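Local structure of beta-mannosidase (Trichoderma harzianum, 4CVU) at residues 85-90 against 207-212; 103-108 against 215-220; 107-112 against 135-140; 116-121 against 152-157. The protein probably hydrolyses terminal, non-reducing beta-D-mannose residues of beta-mannosides, as a glycosylated fungal glycoside hydrolase of family 2. All blocks are in the same frame, centred on the assembly; numbering follows the deposited sequence.

Interaction 1 of 4, residues 85-90 against 207-212; sequences QNWTYT and SPVGPW. With NAG (2-acetamido-2-deoxy-beta-D-glucopyranose), chain C.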
# COMPACT_ATOMS: atom_id res chain seq x y z
N GLN A 85 -3.47 -26.17 -4.58
CA GLN A 85 -2.47 -27.24 -4.53
C GLN A 85 -2.12 -27.78 -3.13
O GLN A 85 -2.48 -27.21 -2.14
CB GLN A 85 -1.20 -26.81 -5.22
CG GLN A 85 -0.41 -25.80 -4.46
CD GLN A 85 0.80 -25.34 -5.22
OE1 GLN A 85 1.76 -26.04 -5.28
NE2 GLN A 85 0.75 -24.15 -5.80
N ASN A 86 -1.44 -28.92 -3.08
CA ASN A 86 -0.92 -29.50 -1.83
C ASN A 86 0.27 -28.78 -1.22
O ASN A 86 1.10 -28.28 -1.92
CB ASN A 86 -0.50 -30.96 -2.00
CG ASN A 86 -1.66 -31.93 -2.16
OD1 ASN A 86 -2.64 -31.62 -2.78
ND2 ASN A 86 -1.54 -33.10 -1.59
N TRP A 87 0.35 -28.76 0.09
CA TRP A 87 1.51 -28.25 0.81
C TRP A 87 1.96 -29.28 1.81
O TRP A 87 1.18 -29.79 2.56
CB TRP A 87 1.17 -26.91 1.52
CG TRP A 87 0.88 -25.88 0.51
CD1 TRP A 87 -0.34 -25.63 -0.06
CD2 TRP A 87 1.83 -25.04 -0.15
NE1 TRP A 87 -0.21 -24.67 -1.02
CE2 TRP A 87 1.11 -24.29 -1.10
CE3 TRP A 87 3.21 -24.85 -0.03
CZ2 TRP A 87 1.72 -23.33 -1.93
CZ3 TRP A 87 3.82 -23.90 -0.83
CH2 TRP A 87 3.08 -23.14 -1.77
N THR A 88 3.25 -29.55 1.85
CA THR A 88 3.76 -30.56 2.74
C THR A 88 4.69 -29.94 3.75
O THR A 88 5.66 -29.22 3.38
CB THR A 88 4.45 -31.70 1.94
OG1 THR A 88 3.48 -32.38 1.14
CG2 THR A 88 5.14 -32.69 2.87
N TYR A 89 4.40 -30.22 5.03
CA TYR A 89 5.25 -29.84 6.17
C TYR A 89 6.18 -31.01 6.51
O TYR A 89 5.71 -32.09 6.87
CB TYR A 89 4.37 -29.48 7.38
CG TYR A 89 3.82 -28.05 7.32
CD1 TYR A 89 2.84 -27.70 6.40
CD2 TYR A 89 4.30 -27.07 8.19
CE1 TYR A 89 2.37 -26.40 6.34
CE2 TYR A 89 3.81 -25.79 8.15
CZ TYR A 89 2.86 -25.44 7.22
OH TYR A 89 2.41 -24.11 7.18
N THR A 90 7.49 -30.80 6.40
CA THR A 90 8.46 -31.88 6.63
C THR A 90 9.47 -31.48 7.68
O THR A 90 10.06 -30.41 7.57
CB THR A 90 9.23 -32.18 5.33
OG1 THR A 90 8.29 -32.53 4.32
CG2 THR A 90 10.25 -33.31 5.52
N SER A 207 -8.82 -20.63 2.09
CA SER A 207 -8.73 -22.07 2.31
C SER A 207 -7.32 -22.51 2.74
O SER A 207 -6.70 -23.36 2.08
CB SER A 207 -9.10 -22.83 1.04
OG SER A 207 -8.94 -24.21 1.26
N PRO A 208 -6.86 -22.01 3.90
CA PRO A 208 -5.52 -22.33 4.40
C PRO A 208 -5.43 -23.75 4.92
O PRO A 208 -6.47 -24.40 5.22
CB PRO A 208 -5.33 -21.31 5.51
CG PRO A 208 -6.72 -21.10 6.04
CD PRO A 208 -7.53 -21.04 4.77
N VAL A 209 -4.20 -24.27 4.95
CA VAL A 209 -3.94 -25.64 5.40
C VAL A 209 -2.65 -25.64 6.18
O VAL A 209 -1.77 -24.81 5.93
CB VAL A 209 -3.83 -26.68 4.28
CG1 VAL A 209 -5.16 -26.79 3.52
CG2 VAL A 209 -2.71 -26.36 3.30
N GLY A 210 -2.56 -26.57 7.12
CA GLY A 210 -1.35 -26.73 7.92
C GLY A 210 -1.64 -27.25 9.32
O GLY A 210 -2.81 -27.47 9.69
N PRO A 211 -0.57 -27.44 10.11
CA PRO A 211 -0.70 -27.84 11.48
C PRO A 211 -1.18 -26.64 12.28
O PRO A 211 -0.38 -25.87 12.81
CB PRO A 211 0.73 -28.27 11.85
CG PRO A 211 1.60 -27.40 11.04
CD PRO A 211 0.84 -27.17 9.76
N TRP A 212 -2.49 -26.46 12.34
CA TRP A 212 -3.07 -25.25 12.84
C TRP A 212 -3.17 -25.15 14.35
O TRP A 212 -3.48 -24.11 14.88
CB TRP A 212 -4.43 -25.04 12.20
CG TRP A 212 -5.53 -25.70 12.84
CD1 TRP A 212 -5.87 -27.00 12.74
CD2 TRP A 212 -6.50 -25.09 13.67
NE1 TRP A 212 -7.00 -27.24 13.47
CE2 TRP A 212 -7.42 -26.07 14.04
CE3 TRP A 212 -6.70 -23.79 14.14
CZ2 TRP A 212 -8.48 -25.82 14.87
CZ3 TRP A 212 -7.79 -23.54 14.93
CH2 TRP A 212 -8.64 -24.55 15.32
C1 NAG C . -2.49 -34.13 -1.63
C2 NAG C . -1.78 -35.40 -2.14
C3 NAG C . -2.71 -36.60 -2.07
C4 NAG C . -3.39 -36.73 -0.71
C5 NAG C . -3.96 -35.37 -0.23
C6 NAG C . -4.48 -35.43 1.22
C7 NAG C . -0.03 -35.00 -3.78
C8 NAG C . 0.39 -34.83 -5.21
N2 NAG C . -1.31 -35.24 -3.52
O3 NAG C . -1.95 -37.77 -2.36
O4 NAG C . -4.44 -37.67 -0.83
O5 NAG C . -2.99 -34.34 -0.33
O6 NAG C . -3.42 -35.52 2.16
O7 NAG C . 0.80 -34.91 -2.90

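Interaction 2 of 4, residues 103-108 against 215-220; sequences IATWLV and GRIVQL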
# COMPACT_ATOMS: atom_id res chain seq x y z
N ILE A 103 8.77 -49.52 24.81
CA ILE A 103 8.27 -48.14 24.75
C ILE A 103 7.25 -47.93 23.62
O ILE A 103 7.42 -48.42 22.52
CB ILE A 103 9.46 -47.17 24.63
CG1 ILE A 103 10.02 -46.89 26.02
CG2 ILE A 103 9.08 -45.86 23.94
CD1 ILE A 103 11.44 -46.39 26.03
N ALA A 104 6.17 -47.22 23.92
CA ALA A 104 5.17 -46.87 22.92
C ALA A 104 5.39 -45.41 22.49
O ALA A 104 5.47 -44.51 23.34
CB ALA A 104 3.76 -47.05 23.46
N THR A 105 5.48 -45.18 21.18
CA THR A 105 5.70 -43.85 20.63
C THR A 105 4.44 -43.41 19.89
O THR A 105 4.05 -44.04 18.91
CB THR A 105 6.89 -43.84 19.65
OG1 THR A 105 8.07 -44.30 20.33
CG2 THR A 105 7.16 -42.43 19.11
N TRP A 106 3.84 -42.30 20.35
CA TRP A 106 2.64 -41.74 19.76
C TRP A 106 2.87 -40.35 19.14
O TRP A 106 3.66 -39.56 19.64
CB TRP A 106 1.54 -41.60 20.82
CG TRP A 106 1.02 -42.90 21.33
CD1 TRP A 106 1.54 -43.66 22.35
CD2 TRP A 106 -0.13 -43.61 20.85
NE1 TRP A 106 0.78 -44.79 22.53
CE2 TRP A 106 -0.25 -44.79 21.63
CE3 TRP A 106 -1.07 -43.37 19.84
CZ2 TRP A 106 -1.28 -45.72 21.42
CZ3 TRP A 106 -2.08 -44.27 19.63
CH2 TRP A 106 -2.18 -45.46 20.42
N LEU A 107 2.18 -40.09 18.04
CA LEU A 107 2.00 -38.73 17.53
C LEU A 107 0.67 -38.23 18.07
O LEU A 107 -0.36 -38.89 17.92
CB LEU A 107 1.97 -38.71 16.00
CG LEU A 107 3.17 -39.29 15.27
CD1 LEU A 107 2.97 -39.24 13.76
CD2 LEU A 107 4.43 -38.55 15.66
N VAL A 108 0.69 -37.06 18.69
CA VAL A 108 -0.55 -36.43 19.15
C VAL A 108 -0.67 -35.06 18.49
O VAL A 108 0.19 -34.21 18.66
CB VAL A 108 -0.61 -36.29 20.68
CG1 VAL A 108 -1.94 -35.70 21.10
CG2 VAL A 108 -0.41 -37.66 21.36
N GLY A 215 1.00 -29.73 18.65
CA GLY A 215 1.19 -31.15 18.48
C GLY A 215 2.48 -31.60 19.10
O GLY A 215 3.38 -30.80 19.35
N ARG A 216 2.59 -32.89 19.36
CA ARG A 216 3.81 -33.41 19.96
C ARG A 216 3.97 -34.90 19.79
O ARG A 216 3.08 -35.57 19.35
CB ARG A 216 3.93 -32.97 21.42
CG ARG A 216 3.21 -33.79 22.45
CD ARG A 216 1.71 -33.62 22.52
NE ARG A 216 1.24 -32.26 22.68
CZ ARG A 216 -0.01 -31.91 22.48
NH1 ARG A 216 -0.90 -32.80 22.14
NH2 ARG A 216 -0.37 -30.65 22.54
N ILE A 217 5.16 -35.38 20.12
CA ILE A 217 5.44 -36.81 20.17
C ILE A 217 5.53 -37.26 21.61
O ILE A 217 6.18 -36.62 22.41
CB ILE A 217 6.74 -37.20 19.47
CG1 ILE A 217 6.76 -36.67 18.05
CG2 ILE A 217 6.84 -38.70 19.38
CD1 ILE A 217 8.11 -36.78 17.36
N VAL A 218 4.82 -38.34 21.94
CA VAL A 218 4.80 -38.85 23.31
C VAL A 218 5.39 -40.27 23.33
O VAL A 218 4.89 -41.15 22.63
CB VAL A 218 3.37 -38.91 23.87
CG1 VAL A 218 3.38 -39.32 25.34
CG2 VAL A 218 2.67 -37.58 23.70
N GLN A 219 6.48 -40.45 24.10
CA GLN A 219 7.05 -41.78 24.36
C GLN A 219 6.70 -42.28 25.77
O GLN A 219 7.09 -41.68 26.78
CB GLN A 219 8.55 -41.81 24.12
CG GLN A 219 8.86 -42.31 22.72
CD GLN A 219 10.34 -42.51 22.45
OE1 GLN A 219 11.20 -41.92 23.11
NE2 GLN A 219 10.64 -43.36 21.48
N LEU A 220 5.95 -43.38 25.81
CA LEU A 220 5.44 -43.96 27.06
C LEU A 220 6.12 -45.29 27.36
O LEU A 220 6.12 -46.18 26.52
CB LEU A 220 3.94 -44.22 26.96
CG LEU A 220 3.08 -43.03 26.57
CD1 LEU A 220 1.64 -43.50 26.43
CD2 LEU A 220 3.21 -41.91 27.59

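Interaction 3 of 4, residues 107-112 against 135-140; sequences LVFDGL and WFYDVS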
# COMPACT_ATOMS: atom_id res chain seq x y z
N LEU A 107 2.18 -40.09 18.04
CA LEU A 107 2.00 -38.73 17.53
C LEU A 107 0.67 -38.23 18.07
O LEU A 107 -0.36 -38.89 17.92
CB LEU A 107 1.97 -38.71 16.00
CG LEU A 107 3.17 -39.29 15.27
CD1 LEU A 107 2.97 -39.24 13.76
CD2 LEU A 107 4.43 -38.55 15.66
N VAL A 108 0.69 -37.06 18.69
CA VAL A 108 -0.55 -36.43 19.15
C VAL A 108 -0.67 -35.06 18.49
O VAL A 108 0.19 -34.21 18.66
CB VAL A 108 -0.61 -36.29 20.68
CG1 VAL A 108 -1.94 -35.70 21.10
CG2 VAL A 108 -0.41 -37.66 21.36
N PHE A 109 -1.76 -34.89 17.74
CA PHE A 109 -2.03 -33.65 16.98
C PHE A 109 -3.31 -33.01 17.48
O PHE A 109 -4.39 -33.57 17.34
CB PHE A 109 -2.19 -33.96 15.49
CG PHE A 109 -0.94 -34.51 14.83
CD1 PHE A 109 0.17 -33.69 14.64
CD2 PHE A 109 -0.90 -35.81 14.36
CE1 PHE A 109 1.30 -34.16 14.02
CE2 PHE A 109 0.24 -36.29 13.73
CZ PHE A 109 1.34 -35.47 13.57
N ASP A 110 -3.19 -31.84 18.09
CA ASP A 110 -4.38 -31.15 18.58
C ASP A 110 -5.19 -30.49 17.44
O ASP A 110 -6.39 -30.17 17.63
CB ASP A 110 -4.02 -30.13 19.66
CG ASP A 110 -3.52 -30.77 20.94
OD1 ASP A 110 -3.44 -32.02 21.04
OD2 ASP A 110 -3.16 -30.02 21.84
N GLY A 111 -4.58 -30.33 16.27
CA GLY A 111 -5.34 -29.87 15.11
C GLY A 111 -4.55 -29.85 13.81
O GLY A 111 -3.44 -29.28 13.75
N LEU A 112 -5.10 -30.48 12.78
CA LEU A 112 -4.52 -30.48 11.46
C LEU A 112 -5.60 -30.04 10.49
O LEU A 112 -6.72 -30.52 10.53
CB LEU A 112 -3.99 -31.86 11.07
CG LEU A 112 -2.92 -32.46 11.99
CD1 LEU A 112 -2.81 -33.93 11.67
CD2 LEU A 112 -1.57 -31.75 11.85
N TRP A 135 -5.99 -35.86 16.77
CA TRP A 135 -5.62 -37.12 16.16
C TRP A 135 -4.39 -37.67 16.87
O TRP A 135 -3.50 -36.91 17.24
CB TRP A 135 -5.33 -36.93 14.66
CG TRP A 135 -6.50 -36.40 13.85
CD1 TRP A 135 -6.67 -35.11 13.40
CD2 TRP A 135 -7.63 -37.13 13.35
NE1 TRP A 135 -7.83 -35.00 12.67
CE2 TRP A 135 -8.44 -36.23 12.63
CE3 TRP A 135 -8.03 -38.47 13.44
CZ2 TRP A 135 -9.63 -36.62 12.02
CZ3 TRP A 135 -9.21 -38.85 12.82
CH2 TRP A 135 -10.00 -37.93 12.12
N PHE A 136 -4.35 -38.99 17.04
CA PHE A 136 -3.18 -39.67 17.62
C PHE A 136 -2.89 -41.01 16.92
O PHE A 136 -3.80 -41.76 16.59
CB PHE A 136 -3.35 -39.89 19.11
CG PHE A 136 -4.71 -40.41 19.48
CD1 PHE A 136 -5.76 -39.53 19.69
CD2 PHE A 136 -4.93 -41.76 19.60
CE1 PHE A 136 -7.01 -39.99 20.03
CE2 PHE A 136 -6.19 -42.23 19.93
CZ PHE A 136 -7.22 -41.34 20.15
N TYR A 137 -1.61 -41.27 16.69
CA TYR A 137 -1.17 -42.40 15.88
C TYR A 137 0.01 -43.09 16.56
O TYR A 137 0.94 -42.44 17.01
CB TYR A 137 -0.77 -41.94 14.48
CG TYR A 137 -1.87 -41.19 13.74
CD1 TYR A 137 -2.99 -41.87 13.29
CD2 TYR A 137 -1.77 -39.82 13.49
CE1 TYR A 137 -4.01 -41.22 12.62
CE2 TYR A 137 -2.78 -39.15 12.81
CZ TYR A 137 -3.90 -39.85 12.39
OH TYR A 137 -4.91 -39.21 11.72
N ASP A 138 -0.06 -44.41 16.64
CA ASP A 138 1.01 -45.21 17.23
C ASP A 138 2.07 -45.47 16.15
O ASP A 138 1.82 -46.21 15.21
CB ASP A 138 0.44 -46.53 17.77
CG ASP A 138 1.44 -47.29 18.66
OD1 ASP A 138 2.68 -47.16 18.47
OD2 ASP A 138 0.95 -48.03 19.55
N VAL A 139 3.24 -44.86 16.31
CA VAL A 139 4.33 -45.01 15.32
C VAL A 139 5.47 -45.92 15.80
O VAL A 139 6.58 -45.88 15.24
CB VAL A 139 4.92 -43.65 14.85
CG1 VAL A 139 3.84 -42.80 14.19
CG2 VAL A 139 5.56 -42.89 16.01
N SER A 140 5.19 -46.76 16.80
CA SER A 140 6.24 -47.59 17.39
C SER A 140 6.96 -48.44 16.35
O SER A 140 8.20 -48.52 16.36
CB SER A 140 5.66 -48.48 18.49
OG SER A 140 5.33 -47.69 19.62
O HOH W 1 -7.68 -33.23 9.91

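Interaction 4 of 4, residues 116-121 against 152-157; sequences ATVKFC and LSINFG. With NAG (2-acetamido-2-deoxy-beta-D-glucopyranose), chain C; NAG (2-acetamido-2-deoxy-beta-D-glucopyranose), chain B.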
# COMPACT_ATOMS: atom_id res chain seq x y z
N ALA A 116 -5.08 -34.55 5.28
CA ALA A 116 -3.63 -34.68 5.36
C ALA A 116 -3.22 -36.17 5.25
O ALA A 116 -4.01 -37.09 5.44
CB ALA A 116 -3.13 -34.10 6.67
N THR A 117 -1.96 -36.37 4.90
CA THR A 117 -1.38 -37.70 4.88
C THR A 117 -0.15 -37.62 5.78
O THR A 117 0.81 -36.93 5.46
CB THR A 117 -1.01 -38.12 3.44
OG1 THR A 117 -2.19 -38.11 2.63
CG2 THR A 117 -0.38 -39.52 3.41
N VAL A 118 -0.20 -38.30 6.92
CA VAL A 118 0.89 -38.26 7.89
C VAL A 118 1.83 -39.43 7.63
O VAL A 118 1.37 -40.57 7.49
CB VAL A 118 0.34 -38.34 9.33
CG1 VAL A 118 1.47 -38.19 10.34
CG2 VAL A 118 -0.73 -37.29 9.57
N LYS A 119 3.13 -39.14 7.55
CA LYS A 119 4.16 -40.15 7.35
C LYS A 119 5.25 -40.04 8.40
O LYS A 119 5.69 -38.95 8.74
CB LYS A 119 4.83 -40.03 5.99
CG LYS A 119 3.99 -40.50 4.82
CD LYS A 119 4.84 -40.60 3.57
CE LYS A 119 3.97 -40.62 2.32
NZ LYS A 119 4.67 -41.21 1.14
N PHE A 120 5.71 -41.19 8.88
CA PHE A 120 6.76 -41.25 9.88
C PHE A 120 7.76 -42.32 9.42
O PHE A 120 7.40 -43.49 9.23
CB PHE A 120 6.17 -41.58 11.27
CG PHE A 120 7.13 -41.36 12.40
CD1 PHE A 120 7.36 -40.09 12.89
CD2 PHE A 120 7.81 -42.41 12.97
CE1 PHE A 120 8.23 -39.87 13.94
CE2 PHE A 120 8.70 -42.20 14.01
CZ PHE A 120 8.91 -40.94 14.50
N CYS A 121 9.00 -41.88 9.22
CA CYS A 121 10.02 -42.67 8.54
C CYS A 121 9.46 -43.28 7.25
O CYS A 121 9.55 -44.49 7.04
CB CYS A 121 10.57 -43.76 9.46
SG CYS A 121 12.13 -44.45 8.85
N LEU A 152 9.25 -36.82 10.13
CA LEU A 152 7.80 -36.68 10.13
C LEU A 152 7.40 -35.72 9.03
O LEU A 152 7.92 -34.60 8.97
CB LEU A 152 7.33 -36.12 11.47
CG LEU A 152 5.85 -35.78 11.62
CD1 LEU A 152 4.94 -36.96 11.31
CD2 LEU A 152 5.62 -35.27 13.03
N SER A 153 6.50 -36.15 8.15
CA SER A 153 5.99 -35.29 7.12
C SER A 153 4.48 -35.36 7.10
O SER A 153 3.90 -36.42 7.37
CB SER A 153 6.56 -35.64 5.74
OG SER A 153 5.90 -36.76 5.19
N ILE A 154 3.87 -34.21 6.78
CA ILE A 154 2.42 -34.08 6.74
C ILE A 154 2.01 -33.40 5.43
O ILE A 154 2.18 -32.18 5.24
CB ILE A 154 1.89 -33.27 7.95
CG1 ILE A 154 2.59 -33.70 9.24
CG2 ILE A 154 0.38 -33.46 8.08
CD1 ILE A 154 2.24 -32.85 10.43
N ASN A 155 1.49 -34.19 4.51
CA ASN A 155 1.14 -33.69 3.19
C ASN A 155 -0.32 -33.25 3.19
O ASN A 155 -1.19 -34.09 3.26
CB ASN A 155 1.42 -34.78 2.15
CG ASN A 155 1.12 -34.33 0.73
OD1 ASN A 155 0.65 -33.23 0.49
ND2 ASN A 155 1.39 -35.21 -0.23
N PHE A 156 -0.55 -31.93 3.15
CA PHE A 156 -1.89 -31.34 3.23
C PHE A 156 -2.51 -31.15 1.84
O PHE A 156 -1.88 -30.57 0.95
CB PHE A 156 -1.87 -29.98 3.95
CG PHE A 156 -1.51 -30.06 5.41
CD1 PHE A 156 -2.49 -30.27 6.38
CD2 PHE A 156 -0.20 -29.92 5.83
CE1 PHE A 156 -2.16 -30.34 7.72
CE2 PHE A 156 0.13 -29.99 7.17
CZ PHE A 156 -0.84 -30.20 8.12
N GLY A 157 -3.74 -31.64 1.65
CA GLY A 157 -4.41 -31.54 0.35
C GLY A 157 -4.88 -30.15 -0.01
O GLY A 157 -4.98 -29.26 0.83
C1 NAG C . -2.49 -34.13 -1.63
C2 NAG C . -1.78 -35.40 -2.14
C3 NAG C . -2.71 -36.60 -2.07
C4 NAG C . -3.39 -36.73 -0.71
C5 NAG C . -3.96 -35.37 -0.23
C6 NAG C . -4.48 -35.43 1.22
C7 NAG C . -0.03 -35.00 -3.78
C8 NAG C . 0.39 -34.83 -5.21
N2 NAG C . -1.31 -35.24 -3.52
O3 NAG C . -1.95 -37.77 -2.36
O4 NAG C . -4.44 -37.67 -0.83
O5 NAG C . -2.99 -34.34 -0.33
O6 NAG C . -3.42 -35.52 2.16
O7 NAG C . 0.80 -34.91 -2.90
C1 NAG B . -4.27 -38.77 0.10
C2 NAG B . -5.60 -39.50 0.31
C3 NAG B . -5.45 -40.69 1.26
C4 NAG B . -4.27 -41.56 0.87
C5 NAG B . -3.02 -40.69 0.68
C6 NAG B . -1.82 -41.52 0.24
C7 NAG B . -7.60 -38.03 0.24
C8 NAG B . -7.78 -38.23 -1.21
N2 NAG B . -6.60 -38.61 0.87
O3 NAG B . -6.65 -41.43 1.33
O4 NAG B . -4.07 -42.49 1.92
O5 NAG B . -3.28 -39.71 -0.32
O6 NAG B . -2.13 -41.98 -1.04
O7 NAG B . -8.38 -37.28 0.85
O HOH W 2 3.42 -37.19 4.27

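Interaction 1 of 4, residues 85-90 against 207-212
Tyr89 takes Pro211 CD over the centre of one face of its ring, the two side chains crossing at about a right angle. From CB, which points at 207-212, the side chain runs on: with chi1 at -81°, CG lies anti to the carbonyl carbon and beside the backbone N, 4.0 Å from Pro211 CD. Along one rim, CD2 meets both Pro211 CD and Pro211 CG, the latter at 3.9 Å, and CE2 makes the closest approach of all, 3.6 Å to Pro211 CD. On the other rim, CE1 reaches Gly210 CA at 4.1 Å as well as Pro211 CD. Pro211 CD sits only 7° off the ring normal, a well-centred CH-pi contact. The tip, OH, passes Val209 O and is hydrogen-bonded to Asp60 OD2. Tyr89 belongs to the six-stranded sheet of the galactose-binding-like beta-sandwich, where strand 87-91 lies between 38-41 and 152-156; the loop leading to strand 215-221 packs against the buried side of that sheet. The loop bends at Pro211, the centre of an inverse gamma turn. Just before it, Gly210 has backbone angles that only glycine tolerates readily: a CB would jam against the carbonyl oxygen of Val209 and clash with Pro211 CD. Two residues before Tyr89, Trp87 puts CD1 at 4.2 Å from Val209 CG2. Its NE1 is hydrogen-bonded to Ile82 O, and Gln85 OE1 lies above one face, toward the rim. Asn86 between them points away from the loop and carries an N-acetylglucosamine, its ND2 bonded covalently to C1.

Interaction 2 of 4, residues 103-108 against 215-220
Thr105 and Gln219 lie side by side on the buried face of this antiparallel strand pair, pointing the same way. Gln219 NE2 donates to Thr105 OG1 at 3.0 Å, with the hydroxyl oxygen in the amide plane and an N-H...O angle of 160°; it also donates to Ser98 O. Ile103 CG2 packs on Gln219 CG at 3.8 Å. An alanine in place of Gln219 would probably leave Thr105 OG1 and Ser98 O without their amide donor and take away the CG that Ile103 CG2 packs on. Farther along, Leu107 CD2 meets Ile217 CG1 at 3.8 Å. Six backbone hydrogen bonds fix the register in the middle of the four-stranded sheet of the beta-sandwich, where 29-32 and 135-138 flank the pair. The face of Ala104, Trp106 and Arg216 is partly open to solvent and loosely packed at one end, where Trp106 CD1 comes no nearer to Leu220 CD1 than 4.1 Å. Val108, Val218 and Leu220 are buried there, with strands 227-237 and 252-261 of the next sheet lying against them. The close part is at Arg216: CG sits between backbone N and carbonyl carbon (chi1 84°), the chain bends twice more, and the guanidinium meets Val108 CG1 edge-on, NH1 at 3.3 Å; NH1 is salt-bridged to Asp110 OD1.

Interaction 3 of 4, residues 107-112 against 135-140
Phe109 and Tyr137 cross at about a right angle and meet rim to rim: Phe109 CE2 lies 4.1 Å from Tyr137 CD2, each atom near the plane of the other's ring. Leu107 and Val139 also cross at about a right angle, with both CG and CD1 of Leu107 at 3.7 Å from Val139 CG1. Trp135 is on the same face of the sheet, its CD1 approached by Leu112 CD1 at 4.4 Å. Its NE1 donates to Asn130 O and makes a weak bond to a water that also lies within hydrogen-bonding distance of Leu112 O. Phe136 is on the opposite face. Its chi1 of 45° sets CG between the backbone N and the carbonyl carbon, and the ring leads away from Val108, while its side chain touches Trp106. Four backbone hydrogen bonds join the antiparallel strands, Phe109 N to Trp135 O being the shortest at 2.7 Å. Beyond them the chain turns into helix 140-145: Asp138 OD1 accepts from Ser140 N at 3.0 Å, an Asx turn, and from Ser140 OG through its syn lone pair. The pairing adds 135-138 as an outermost strand of the four-stranded sheet of the beta-sandwich. The side chains across the pair meet through carbon alone, so direct polar attachment between the two strands rests on the backbone bonds.

Interaction 4 of 4, residues 116-121 against 152-157
Thr117 and Asn155 form a hydrogen-bonded pair in the six-stranded antiparallel sheet of the galactose-binding-like beta-sandwich, and their side chains share the sugar-bearing face. The backbone bonds come first: Thr117 and Asn155 exchange two, Lys119 and Ser153 two more, Lys119 N to Ser153 O being the shortest at 2.8 Å. A water bridges the strands, donating to Thr117 O and bonded to Ser153 OG at 2.7 Å. Apolar contacts fill the other face, toward the sandwich interior. Ala116 CB touches Ile154 CG2 at 3.8 Å and lies beside the Phe156 ring, while Leu152 CD1 packs against Val118 CG1 at 3.8 Å. The third group binds the first N-acetylglucosamine of the Asn86 glycan. Its O6 accepts from Thr117 OG1 and donates to Asn155 O, which also accepts from Thr117 N. With CG anti to the backbone N (chi1 -178°), Asn155 carries its amide to the sugar, and both ends are used: OD1 accepts from Asn86 ND2. An alanine here would probably leave the sugar's acetamido O7 and Asn86 ND2 without these partners, making the glycan root freer to turn. Beside it Gly157 CA lies 3.2 Å from the sugar O5. Asn155 ND2 meets O7 at 2.8 Å with an N-H...O angle of 168°.

Overall arrangement
Interactions 2 and 3 share strand 103-109 and build one sheet of the sandwich; interaction 4 lies in the other, which interaction 1 ties to a loop. The layers meet between them: Leu107 packs on Val118 and Leu152, Phe109 on Ile154, and Val139 on Phe120. Interaction 1 is wholly buried and, unlike the others, has no hydrogen bond across it; its loop packs Gly210 on Phe156 and Trp212 on Gly111. Each strand pair turns one face to the interior, though in interaction 3 Trp135 and Tyr137 on that face stay partly exposed. On their other faces, interaction 2 backs onto the next domain's sheet and interaction 4 holds the glycan rooted in interaction 1.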